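Local coordinates for fructosyl amine: oxygen oxidoreductase (Aspergillus fumigatus, PDB 3DJE), which oxidatively deglycates fructosyl amino acids, using bound FAD as the redox cofactor and oxygen as the electron acceptor, at residues A[68-73]-A[342-347]; A[419-422]-A[426-429]. All blocks are in the same frame, centred on the assembly; numbering follows the deposited sequence.

In the fold
Contact 1 joins helix 64-83 to the turn and short strand at 342-347; strand 346-347 is an outermost, antiparallel strand of the six-stranded Rossmann-type sheet. Contact 2 lies wholly within the C-terminal tail, where strand 419-420 pairs in parallel with strand 274-289 of the other, larger mixed sheet. The two are in series along the chain and share no sheet. The centres of contact 1 and contact 2 are about 32 Å apart, on opposite sides of the chain's centre. Contact 1 is buried near the flavin, with Arg343 touching the bound substrate analogue, whereas contact 2 lies where the tail joins the larger sheet through strand 419-420, the Phe421 side chain being about 10 Å from the FAD.

Contact 1: residues A[68-73]-A[342-347]; sequences EVNEIL and NREFLI
The turn leading into edge strand 346-347 of the Rossmann-type sheet meets helix 64-83 through a buried amide-carboxylate pair. Asn70 ND2 donates to Glu344 OE1 at 2.9 Å along a nearly straight bond, 173° at the hydrogen. The acceptor lies in the Asn70 amide plane, while the donor reaches the syn side of OE1 from 22° out of the carboxylate plane. Glu344 gets there by folding at chi2 (-61°), which swings its carboxylate across to the helix. ND2 also donates to Glu66 O one turn back, so both neighbours restrain the amide's rotation. Arg365, a residue of the substrate-analogue pocket, closes the network: its NH2 bonds Asn70 OD1 and forms a salt bridge with Glu344 OE1. Within 342-344 an Asx turn shapes the chain, Glu344 N giving its hydrogen to Asn342 OD1 at 3.1 Å, and the intervening Arg343 touches the bound fructose analogue. One helical turn beyond Asn70, Leu73 CD1 rests obliquely against the Phe345 ring, 4.1 Å from CD2. Trp17, an FAD-binding residue, and Tyr369 meet the same phenyl ring edge-to-face.

Contact 2: residues A[419-422]-A[426-429]; sequences MDFH and EWTN
Phe421 and Trp427 bring their rings together with planes only 19° from parallel, yet so far slid apart that they barely overlap: the centroids of the phenyl ring and the six-membered indole ring are 5.5 Å apart. The indole meets the phenyl ring obliquely. Trp427 CH2 comes to 3.5 Å from Phe421 CE1 and equally near CD1, with Trp427 CZ2 at 3.8 Å from CD1. The two side chains run at about a right angle to each other, and together they bridge the 10.4 Å between Phe421 CA and Trp427 CA. Phe421 sits in the middle of an Asx turn: Asp420 OD2 accepts from the His422 backbone N through its anti lone pair and from His422 ND1 on the syn side, the latter at 2.7 Å, so two donors grip one oxygen. Asp420 OD1 is held by Thr285 and Met287. Tyr284 stacks on Phe421, Phe300 meets it edge-to-face, and Lys302 makes a cation-pi contact with Trp427. Both aromatic side chains touch Ile334 of strand 331-339 and Pro306, just ahead of helix 307-320, while strand 419-420 runs parallel to strand 274-289.

Contact 1: residues A[68-73]-A[342-347]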
loop_
_atom_site.group_PDB
_atom_site.type_symbol
_atom_site.label_atom_id
_atom_site.label_comp_id
_atom_site.label_asym_id
_atom_site.label_seq_id
_atom_site.Cartn_x
_atom_site.Cartn_y
_atom_site.Cartn_z
ATOM N N GLU A 68 17.364 -0.671 -11.105
ATOM C CA GLU A 68 17.335 -1.926 -11.867
ATOM C C GLU A 68 16.458 -2.990 -11.206
ATOM O O GLU A 68 15.615 -3.608 -11.865
ATOM C CB GLU A 68 18.759 -2.435 -12.114
ATOM C CG GLU A 68 19.550 -1.477 -13.002
ATOM C CD GLU A 68 20.938 -1.971 -13.389
ATOM O OE1 GLU A 68 21.426 -2.983 -12.827
ATOM O OE2 GLU A 68 21.542 -1.325 -14.284
ATOM N N VAL A 69 16.635 -3.182 -9.900
ATOM C CA VAL A 69 15.836 -4.166 -9.176
ATOM C C VAL A 69 14.364 -3.755 -9.178
ATOM O O VAL A 69 13.488 -4.572 -9.444
ATOM C CB VAL A 69 16.357 -4.384 -7.739
ATOM C CG1 VAL A 69 15.334 -5.168 -6.904
ATOM C CG2 VAL A 69 17.711 -5.108 -7.773
ATOM N N ASN A 70 14.088 -2.483 -8.901
ATOM C CA ASN A 70 12.696 -2.028 -8.863
ATOM C C ASN A 70 12.005 -2.136 -10.220
ATOM O O ASN A 70 10.808 -2.435 -10.294
ATOM C CB ASN A 70 12.598 -0.642 -8.237
ATOM C CG ASN A 70 12.606 -0.716 -6.721
ATOM O OD1 ASN A 70 11.555 -0.909 -6.100
ATOM N ND2 ASN A 70 13.790 -0.628 -6.121
ATOM N N GLU A 71 12.769 -1.949 -11.293
ATOM C CA GLU A 71 12.240 -2.143 -12.651
ATOM C C GLU A 71 11.821 -3.589 -12.911
ATOM O O GLU A 71 10.774 -3.838 -13.535
ATOM C CB GLU A 71 13.271 -1.705 -13.693
ATOM C CG GLU A 71 13.359 -0.194 -13.847
ATOM C CD GLU A 71 14.401 0.245 -14.870
ATOM O OE1 GLU A 71 15.401 -0.483 -15.089
ATOM O OE2 GLU A 71 14.215 1.332 -15.444
ATOM N N ILE A 72 12.640 -4.528 -12.444
ATOM C CA ILE A 72 12.369 -5.955 -12.583
ATOM C C ILE A 72 11.057 -6.298 -11.871
ATOM O O ILE A 72 10.185 -6.943 -12.452
ATOM C CB ILE A 72 13.525 -6.810 -12.031
ATOM C CG1 ILE A 72 14.762 -6.641 -12.916
ATOM C CG2 ILE A 72 13.127 -8.298 -11.933
ATOM C CD1 ILE A 72 16.023 -7.306 -12.354
ATOM N N LEU A 73 10.916 -5.817 -10.637
ATOM C CA LEU A 73 9.732 -6.152 -9.839
ATOM C C LEU A 73 8.488 -5.457 -10.384
ATOM O O LEU A 73 7.393 -6.035 -10.381
ATOM C CB LEU A 73 9.950 -5.806 -8.361
ATOM C CG LEU A 73 11.087 -6.564 -7.664
ATOM C CD1 LEU A 73 11.117 -6.218 -6.177
ATOM C CD2 LEU A 73 10.991 -8.086 -7.867
ATOM N N ASN A 342 15.009 2.715 3.821
ATOM C CA ASN A 342 15.221 3.224 2.457
ATOM C C ASN A 342 14.044 2.919 1.519
ATOM O O ASN A 342 14.157 3.049 0.298
ATOM C CB ASN A 342 16.522 2.651 1.885
ATOM C CG ASN A 342 16.467 1.149 1.704
ATOM O OD1 ASN A 342 15.510 0.485 2.129
ATOM N ND2 ASN A 342 17.504 0.595 1.082
ATOM N N ARG A 343 12.930 2.489 2.117
ATOM C CA ARG A 343 11.695 2.143 1.393
ATOM C C ARG A 343 11.864 1.036 0.344
ATOM O O ARG A 343 11.092 0.934 -0.611
ATOM C CB ARG A 343 10.999 3.387 0.840
ATOM C CG ARG A 343 10.443 4.260 1.947
ATOM C CD ARG A 343 9.710 5.447 1.360
ATOM N NE ARG A 343 8.490 5.031 0.674
ATOM C CZ ARG A 343 7.756 5.830 -0.092
ATOM N NH1 ARG A 343 8.122 7.101 -0.266
ATOM N NH2 ARG A 343 6.661 5.359 -0.666
ATOM N N GLU A 344 12.854 0.186 0.566
ATOM C CA GLU A 344 12.956 -1.077 -0.168
ATOM C C GLU A 344 12.288 -2.205 0.614
ATOM O O GLU A 344 12.213 -2.162 1.844
ATOM C CB GLU A 344 14.412 -1.442 -0.458
ATOM C CG GLU A 344 15.218 -0.395 -1.222
ATOM C CD GLU A 344 14.689 -0.056 -2.633
ATOM O OE1 GLU A 344 13.793 -0.748 -3.183
ATOM O OE2 GLU A 344 15.194 0.937 -3.207
ATOM N N PHE A 345 11.812 -3.222 -0.099
ATOM C CA PHE A 345 11.001 -4.264 0.532
ATOM C C PHE A 345 11.839 -5.173 1.426
ATOM O O PHE A 345 13.079 -5.222 1.304
ATOM C CB PHE A 345 10.278 -5.105 -0.527
ATOM C CG PHE A 345 9.470 -4.293 -1.498
ATOM C CD1 PHE A 345 8.806 -3.126 -1.082
ATOM C CD2 PHE A 345 9.336 -4.714 -2.815
ATOM C CE1 PHE A 345 8.036 -2.355 -1.975
ATOM C CE2 PHE A 345 8.569 -3.962 -3.728
ATOM C CZ PHE A 345 7.914 -2.786 -3.307
ATOM N N LEU A 346 11.165 -5.883 2.336
ATOM C CA LEU A 346 11.820 -6.823 3.237
ATOM C C LEU A 346 11.184 -8.196 3.008
ATOM O O LEU A 346 10.127 -8.525 3.568
ATOM C CB LEU A 346 11.678 -6.374 4.704
ATOM C CG LEU A 346 12.282 -7.293 5.767
ATOM C CD1 LEU A 346 13.698 -7.794 5.412
ATOM C CD2 LEU A 346 12.261 -6.538 7.088
ATOM N N ILE A 347 11.824 -8.971 2.130
ATOM C CA ILE A 347 11.335 -10.280 1.709
ATOM C C ILE A 347 12.525 -11.216 1.773
ATOM O O ILE A 347 13.470 -11.082 0.988
ATOM C CB ILE A 347 10.728 -10.231 0.271
ATOM C CG1 ILE A 347 9.472 -9.338 0.256
ATOM C CG2 ILE A 347 10.451 -11.642 -0.263
ATOM C CD1 ILE A 347 9.059 -8.853 -1.142
#

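Contact 2: residues A[419-422]-A[426-429]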
loop_
_atom_site.group_PDB
_atom_site.type_symbol
_atom_site.label_atom_id
_atom_site.label_comp_id
_atom_site.label_asym_id
_atom_site.label_seq_id
_atom_site.Cartn_x
_atom_site.Cartn_y
_atom_site.Cartn_z
HETATM N N MSE A 419 4.398 13.151 11.110
HETATM C CA MSE A 419 3.538 13.540 12.225
HETATM C C MSE A 419 3.267 12.370 13.168
HETATM O O MSE A 419 3.747 11.260 12.942
HETATM C CB MSE A 419 2.232 14.124 11.686
HETATM C CG MSE A 419 2.460 15.329 10.798
HETATM SE SE MSE A 419 0.902 15.770 9.772
HETATM C CE MSE A 419 0.970 14.278 8.515
ATOM N N ASP A 420 2.521 12.630 14.240
ATOM C CA ASP A 420 2.150 11.575 15.177
ATOM C C ASP A 420 0.726 11.758 15.685
ATOM O O ASP A 420 0.291 12.872 15.979
ATOM C CB ASP A 420 3.151 11.495 16.342
ATOM C CG ASP A 420 3.047 10.187 17.114
ATOM O OD1 ASP A 420 3.902 9.299 16.910
ATOM O OD2 ASP A 420 2.099 10.046 17.916
ATOM N N PHE A 421 -0.007 10.653 15.774
ATOM C CA PHE A 421 -1.408 10.702 16.177
ATOM C C PHE A 421 -1.618 11.212 17.602
ATOM O O PHE A 421 -2.704 11.696 17.927
ATOM C CB PHE A 421 -2.068 9.330 15.990
ATOM C CG PHE A 421 -2.414 9.012 14.553
ATOM C CD1 PHE A 421 -3.330 9.801 13.848
ATOM C CD2 PHE A 421 -1.846 7.910 13.910
ATOM C CE1 PHE A 421 -3.661 9.508 12.513
ATOM C CE2 PHE A 421 -2.172 7.612 12.564
ATOM C CZ PHE A 421 -3.080 8.407 11.876
ATOM N N HIS A 422 -0.586 11.098 18.440
ATOM C CA HIS A 422 -0.649 11.654 19.800
ATOM C C HIS A 422 -0.820 13.175 19.789
ATOM O O HIS A 422 -1.296 13.755 20.769
ATOM C CB HIS A 422 0.582 11.260 20.626
ATOM C CG HIS A 422 0.614 9.808 20.993
ATOM N ND1 HIS A 422 1.254 8.860 20.223
ATOM C CD2 HIS A 422 0.066 9.141 22.037
ATOM C CE1 HIS A 422 1.108 7.671 20.783
ATOM N NE2 HIS A 422 0.392 7.814 21.885
ATOM N N GLU A 426 -8.444 16.482 17.330
ATOM C CA GLU A 426 -9.773 16.504 16.742
ATOM C C GLU A 426 -9.808 15.636 15.496
ATOM O O GLU A 426 -8.884 15.677 14.680
ATOM C CB GLU A 426 -10.183 17.941 16.387
ATOM C CG GLU A 426 -10.386 18.852 17.596
ATOM C CD GLU A 426 -10.604 20.299 17.201
ATOM O OE1 GLU A 426 -11.701 20.618 16.682
ATOM O OE2 GLU A 426 -9.680 21.119 17.408
ATOM N N TRP A 427 -10.879 14.861 15.377
ATOM C CA TRP A 427 -11.102 13.993 14.220
ATOM C C TRP A 427 -12.396 14.376 13.517
ATOM O O TRP A 427 -13.244 15.081 14.082
ATOM C CB TRP A 427 -11.176 12.538 14.674
ATOM C CG TRP A 427 -9.902 12.013 15.250
ATOM C CD1 TRP A 427 -9.393 12.254 16.502
ATOM C CD2 TRP A 427 -8.978 11.121 14.609
ATOM N NE1 TRP A 427 -8.204 11.581 16.670
ATOM C CE2 TRP A 427 -7.925 10.880 15.522
ATOM C CE3 TRP A 427 -8.933 10.513 13.344
ATOM C CZ2 TRP A 427 -6.843 10.050 15.215
ATOM C CZ3 TRP A 427 -7.858 9.693 13.040
ATOM C CH2 TRP A 427 -6.828 9.464 13.971
ATOM N N THR A 428 -12.553 13.911 12.278
ATOM C CA THR A 428 -13.810 14.070 11.544
ATOM C C THR A 428 -14.964 13.271 12.184
ATOM O O THR A 428 -14.738 12.453 13.081
ATOM C CB THR A 428 -13.639 13.664 10.056
ATOM O OG1 THR A 428 -13.141 12.319 9.994
ATOM C CG2 THR A 428 -12.654 14.599 9.360
ATOM N N ASN A 429 -16.189 13.517 11.715
ATOM C CA ASN A 429 -17.407 12.889 12.245
ATOM C C ASN A 429 -18.223 12.255 11.120
ATOM O O ASN A 429 -19.452 12.380 11.049
ATOM C CB ASN A 429 -18.250 13.932 13.013
ATOM C CG ASN A 429 -19.573 13.363 13.545
ATOM O OD1 ASN A 429 -19.611 12.285 14.157
ATOM N ND2 ASN A 429 -20.667 14.089 13.302
#